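Local coordinates for uncharacterized protein conserved in bacteria (Streptococcus suis, PDB 4FZ4) that is a fragment of a streptococcal surface antigen that probably mediates attachment to host cells by binding glycosaminoglycans, at residues Val9-Leu20 / Leu73-Lys81. Residues are numbered along the deposited sequence; the frame is centred on the assembly and turned at random.
Sequences VQKVVKELEKEL and LNDFKYQIK. Unlike the reference sequence in segment 9-20: Val-12 (reference Leu). With NO3 (nitrate ion), chain D.
Leu-16 and Leu-73 are the two knobs of a parallel knobs-into-holes packing that joins helix 3-23 to helix 66-95 in this all-helical domain. The segments 9-20 and 73-81 run nearly alongside, at 14°, with their axes 10.4 Å apart at closest approach. Leu-16 enters the hole formed by Leu-73, Phe-76, Lys-77 and Ile-80; in return Leu-73 sits among Val-9, Val-12, Val-13 and Leu-16. The two leucine side chains cross at about a right angle, Leu-16 CD1 lying 4.0 Å from Leu-73 CB. The other branch, Leu-16 CD2, goes deeper, down to the backbone of the opposite helix, 3.8 Å from Lys-77 N. Leu-73 CD1 touches Val-13 CG2, while its CB meets Val-12 CG1; Val-12 stands where the reference sequence has leucine.

One turn further on, Leu-20 forks over two partners. Its CD1 comes within 3.9 Å of Phe-76 CE2, and CD2 reaches Ile-80 CD1. With Phe-76 CG anti to the backbone N (chi1 -170°), the ring reaches across to Leu-20, beside the leucine knobs, and Ile-80 CD1 lies over the centre of one face, 3.9 Å above the plane. Helix 36-55 adds to the same apolar layer, with Met-53 against Leu-16 and Trp-42 against Ile-80.

At one border of the contact polar groups take over: Lys-77, extended beyond CG, crosses Glu-15, but OE2 of Glu-15 and NZ of Lys-77 stay 4.2 Å apart, too far for a salt bridge. A nitrate ion, probably from the crystallisation liquor, sits beside Phe-76, its O1 oblique to the ring and nearest CD1; Gln-79 NE2 donates to this O1 over 2.7 Å, with an N-H...O angle of 157°.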
loop_
_atom_site.group_PDB
_atom_site.type_symbol
_atom_site.label_atom_id
_atom_site.label_comp_id
_atom_site.label_asym_id
_atom_site.label_seq_id
_atom_site.Cartn_x
_atom_site.Cartn_y
_atom_site.Cartn_z
ATOM N N VAL A 9 19.092 3.162 7.154
ATOM C CA VAL A 9 18.562 2.740 5.864
ATOM C C VAL A 9 18.376 1.226 5.762
ATOM O O VAL A 9 17.285 0.755 5.435
ATOM C CB VAL A 9 19.486 3.200 4.721
ATOM C CG1 VAL A 9 18.945 2.735 3.383
ATOM C CG2 VAL A 9 19.606 4.707 4.745
ATOM N N GLN A 10 19.442 0.472 6.030
ATOM C CA GLN A 10 19.379 -0.985 5.968
ATOM C C GLN A 10 18.147 -1.478 6.725
ATOM O O GLN A 10 17.508 -2.448 6.327
ATOM C CB GLN A 10 20.643 -1.613 6.576
ATOM C CG GLN A 10 21.934 -1.453 5.759
ATOM C CD GLN A 10 21.893 -2.173 4.417
ATOM O OE1 GLN A 10 21.343 -3.273 4.306
ATOM N NE2 GLN A 10 22.496 -1.561 3.392
ATOM N N LYS A 11 17.816 -0.796 7.815
ATOM C CA LYS A 11 16.663 -1.160 8.618
ATOM C C LYS A 11 15.372 -0.892 7.839
ATOM O O LYS A 11 14.521 -1.774 7.720
ATOM C CB LYS A 11 16.672 -0.364 9.922
ATOM C CG LYS A 11 15.683 -0.860 10.963
ATOM C CD LYS A 11 15.606 0.089 12.150
ATOM C CE LYS A 11 14.896 1.384 11.787
ATOM N NZ LYS A 11 15.561 2.123 10.674
ATOM N N VAL A 12 15.226 0.324 7.310
ATOM C CA VAL A 12 14.040 0.680 6.532
ATOM C C VAL A 12 13.848 -0.365 5.442
ATOM O O VAL A 12 12.721 -0.775 5.154
ATOM C CB VAL A 12 14.184 2.067 5.884
ATOM C CG1 VAL A 12 12.913 2.431 5.138
ATOM C CG2 VAL A 12 14.475 3.101 6.953
ATOM N N VAL A 13 14.956 -0.805 4.845
ATOM C CA VAL A 13 14.910 -1.838 3.808
ATOM C C VAL A 13 14.310 -3.106 4.417
ATOM O O VAL A 13 13.348 -3.673 3.895
ATOM C CB VAL A 13 16.320 -2.165 3.268
ATOM C CG1 VAL A 13 16.322 -3.532 2.567
ATOM C CG2 VAL A 13 16.752 -1.107 2.280
ATOM N N LYS A 14 14.889 -3.528 5.535
ATOM C CA LYS A 14 14.446 -4.716 6.247
ATOM C C LYS A 14 13.002 -4.572 6.708
ATOM O O LYS A 14 12.262 -5.553 6.764
ATOM C CB LYS A 14 15.363 -4.990 7.446
ATOM C CG LYS A 14 16.797 -5.351 7.050
ATOM C CD LYS A 14 17.655 -5.700 8.266
ATOM C CE LYS A 14 19.052 -6.174 7.865
ATOM N NZ LYS A 14 19.868 -5.110 7.208
ATOM N N GLU A 15 12.590 -3.356 7.042
ATOM C CA GLU A 15 11.210 -3.164 7.458
ATOM C C GLU A 15 10.348 -3.405 6.217
ATOM O O GLU A 15 9.276 -4.010 6.293
ATOM C CB GLU A 15 10.983 -1.745 7.972
ATOM C CG GLU A 15 9.732 -1.612 8.832
ATOM C CD GLU A 15 9.285 -0.167 9.022
ATOM O OE1 GLU A 15 10.152 0.706 9.266
ATOM O OE2 GLU A 15 8.062 0.092 8.938
ATOM N N LEU A 16 10.829 -2.943 5.069
ATOM C CA LEU A 16 10.091 -3.127 3.819
ATOM C C LEU A 16 10.048 -4.591 3.426
ATOM O O LEU A 16 9.091 -5.042 2.786
ATOM C CB LEU A 16 10.733 -2.330 2.695
ATOM C CG LEU A 16 10.614 -0.819 2.844
ATOM C CD1 LEU A 16 11.621 -0.160 1.918
ATOM C CD2 LEU A 16 9.186 -0.370 2.520
ATOM N N GLU A 17 11.092 -5.328 3.799
ATOM C CA GLU A 17 11.165 -6.757 3.500
ATOM C C GLU A 17 10.095 -7.478 4.302
ATOM O O GLU A 17 9.444 -8.399 3.809
ATOM C CB GLU A 17 12.540 -7.322 3.873
ATOM C CG GLU A 17 13.697 -6.759 3.065
ATOM C CD GLU A 17 15.026 -7.400 3.426
ATOM O OE1 GLU A 17 15.355 -7.460 4.631
ATOM O OE2 GLU A 17 15.744 -7.836 2.505
ATOM N N LYS A 18 9.922 -7.051 5.548
ATOM C CA LYS A 18 8.931 -7.643 6.433
ATOM C C LYS A 18 7.542 -7.305 5.908
ATOM O O LYS A 18 6.660 -8.161 5.865
ATOM C CB LYS A 18 9.114 -7.105 7.853
ATOM C CG LYS A 18 8.085 -7.611 8.849
ATOM C CD LYS A 18 8.558 -7.434 10.284
ATOM C CE LYS A 18 9.797 -8.290 10.559
ATOM N NZ LYS A 18 10.282 -8.222 11.973
ATOM N N GLU A 19 7.363 -6.055 5.491
ATOM C CA GLU A 19 6.092 -5.588 4.955
ATOM C C GLU A 19 5.686 -6.369 3.715
ATOM O O GLU A 19 4.533 -6.789 3.583
ATOM C CB GLU A 19 6.180 -4.103 4.609
ATOM C CG GLU A 19 6.343 -3.185 5.803
ATOM C CD GLU A 19 5.132 -3.196 6.716
ATOM O OE1 GLU A 19 5.086 -2.372 7.655
ATOM O OE2 GLU A 19 4.228 -4.028 6.499
ATOM N N LEU A 20 6.627 -6.545 2.795
ATOM C CA LEU A 20 6.336 -7.291 1.578
ATOM C C LEU A 20 6.043 -8.736 1.932
ATOM O O LEU A 20 5.269 -9.403 1.243
ATOM C CB LEU A 20 7.508 -7.221 0.598
ATOM C CG LEU A 20 7.692 -5.815 0.010
ATOM C CD1 LEU A 20 8.991 -5.721 -0.791
ATOM C CD2 LEU A 20 6.475 -5.474 -0.830
ATOM N N LEU A 73 11.982 4.967 -0.561
ATOM C CA LEU A 73 11.719 3.824 0.297
ATOM C C LEU A 73 10.498 4.135 1.147
ATOM O O LEU A 73 9.607 3.294 1.303
ATOM C CB LEU A 73 12.929 3.520 1.180
ATOM C CG LEU A 73 14.185 3.059 0.426
ATOM C CD1 LEU A 73 15.159 2.422 1.420
ATOM C CD2 LEU A 73 13.821 2.053 -0.652
ATOM N N ASN A 74 10.448 5.352 1.684
ATOM C CA ASN A 74 9.311 5.780 2.493
ATOM C C ASN A 74 8.002 5.732 1.709
ATOM O O ASN A 74 6.988 5.263 2.219
ATOM C CB ASN A 74 9.523 7.195 3.018
ATOM C CG ASN A 74 10.638 7.276 4.031
ATOM O OD1 ASN A 74 10.711 6.467 4.961
ATOM N ND2 ASN A 74 11.510 8.262 3.869
ATOM N N ASP A 75 8.013 6.208 0.469
ATOM C CA ASP A 75 6.784 6.190 -0.324
ATOM C C ASP A 75 6.369 4.745 -0.589
ATOM O O ASP A 75 5.185 4.418 -0.560
ATOM C CB ASP A 75 6.968 6.940 -1.653
ATOM C CG ASP A 75 7.302 8.426 -1.462
ATOM O OD1 ASP A 75 7.088 8.971 -0.351
ATOM O OD2 ASP A 75 7.770 9.058 -2.436
ATOM N N PHE A 76 7.351 3.877 -0.820
ATOM C CA PHE A 76 7.077 2.472 -1.098
ATOM C C PHE A 76 6.229 1.848 0.007
ATOM O O PHE A 76 5.258 1.127 -0.255
ATOM C CB PHE A 76 8.397 1.711 -1.257
ATOM C CG PHE A 76 8.232 0.315 -1.784
ATOM C CD1 PHE A 76 7.210 0.011 -2.679
ATOM C CD2 PHE A 76 9.093 -0.703 -1.381
ATOM C CE1 PHE A 76 7.039 -1.287 -3.157
ATOM C CE2 PHE A 76 8.935 -2.003 -1.849
ATOM C CZ PHE A 76 7.905 -2.296 -2.737
ATOM N N LYS A 77 6.599 2.140 1.246
ATOM C CA LYS A 77 5.882 1.624 2.395
ATOM C C LYS A 77 4.386 1.954 2.283
ATOM O O LYS A 77 3.531 1.093 2.490
ATOM C CB LYS A 77 6.484 2.228 3.658
ATOM C CG LYS A 77 5.662 2.049 4.911
ATOM C CD LYS A 77 6.265 2.846 6.057
ATOM C CE LYS A 77 5.351 2.807 7.267
ATOM N NZ LYS A 77 5.847 3.671 8.369
ATOM N N TYR A 78 4.072 3.199 1.934
ATOM C CA TYR A 78 2.683 3.612 1.784
ATOM C C TYR A 78 2.026 2.983 0.562
ATOM O O TYR A 78 0.813 2.760 0.550
ATOM C CB TYR A 78 2.598 5.140 1.745
ATOM C CG TYR A 78 2.954 5.737 3.088
ATOM C CD1 TYR A 78 2.085 5.620 4.169
ATOM C CD2 TYR A 78 4.209 6.315 3.313
ATOM C CE1 TYR A 78 2.452 6.055 5.444
ATOM C CE2 TYR A 78 4.592 6.753 4.588
ATOM C CZ TYR A 78 3.704 6.618 5.648
ATOM O OH TYR A 78 4.055 7.056 6.907
ATOM N N GLN A 79 2.826 2.677 -0.457
ATOM C CA GLN A 79 2.300 2.038 -1.661
ATOM C C GLN A 79 1.973 0.596 -1.312
ATOM O O GLN A 79 1.025 0.010 -1.843
ATOM C CB GLN A 79 3.330 2.090 -2.792
ATOM C CG GLN A 79 3.641 3.504 -3.227
ATOM C CD GLN A 79 4.926 3.631 -4.011
ATOM O OE1 GLN A 79 5.284 4.732 -4.441
ATOM N NE2 GLN A 79 5.638 2.518 -4.199
ATOM N N ILE A 80 2.763 0.020 -0.413
ATOM C CA ILE A 80 2.522 -1.354 0.025
ATOM C C ILE A 80 1.192 -1.414 0.777
ATOM O O ILE A 80 0.396 -2.338 0.587
ATOM C CB ILE A 80 3.637 -1.847 0.964
ATOM C CG1 ILE A 80 4.922 -2.078 0.155
ATOM C CG2 ILE A 80 3.190 -3.130 1.683
ATOM C CD1 ILE A 80 6.153 -2.310 1.014
ATOM N N LYS A 81 0.951 -0.420 1.631
ATOM C CA LYS A 81 -0.294 -0.373 2.391
ATOM C C LYS A 81 -1.505 -0.342 1.462
ATOM O O LYS A 81 -2.473 -1.086 1.655
ATOM C CB LYS A 81 -0.318 0.851 3.309
ATOM C CG LYS A 81 -0.054 0.517 4.766
ATOM C CD LYS A 81 -1.051 -0.536 5.249
ATOM C CE LYS A 81 -0.742 -1.020 6.656
ATOM N NZ LYS A 81 -1.642 -2.151 7.042
HETATM N N NO3 D . 8.726 2.968 -5.011
HETATM O O1 NO3 D . 7.873 1.959 -5.535
HETATM O O2 NO3 D . 9.948 2.613 -4.374
HETATM O O3 NO3 D . 8.363 4.339 -5.140
#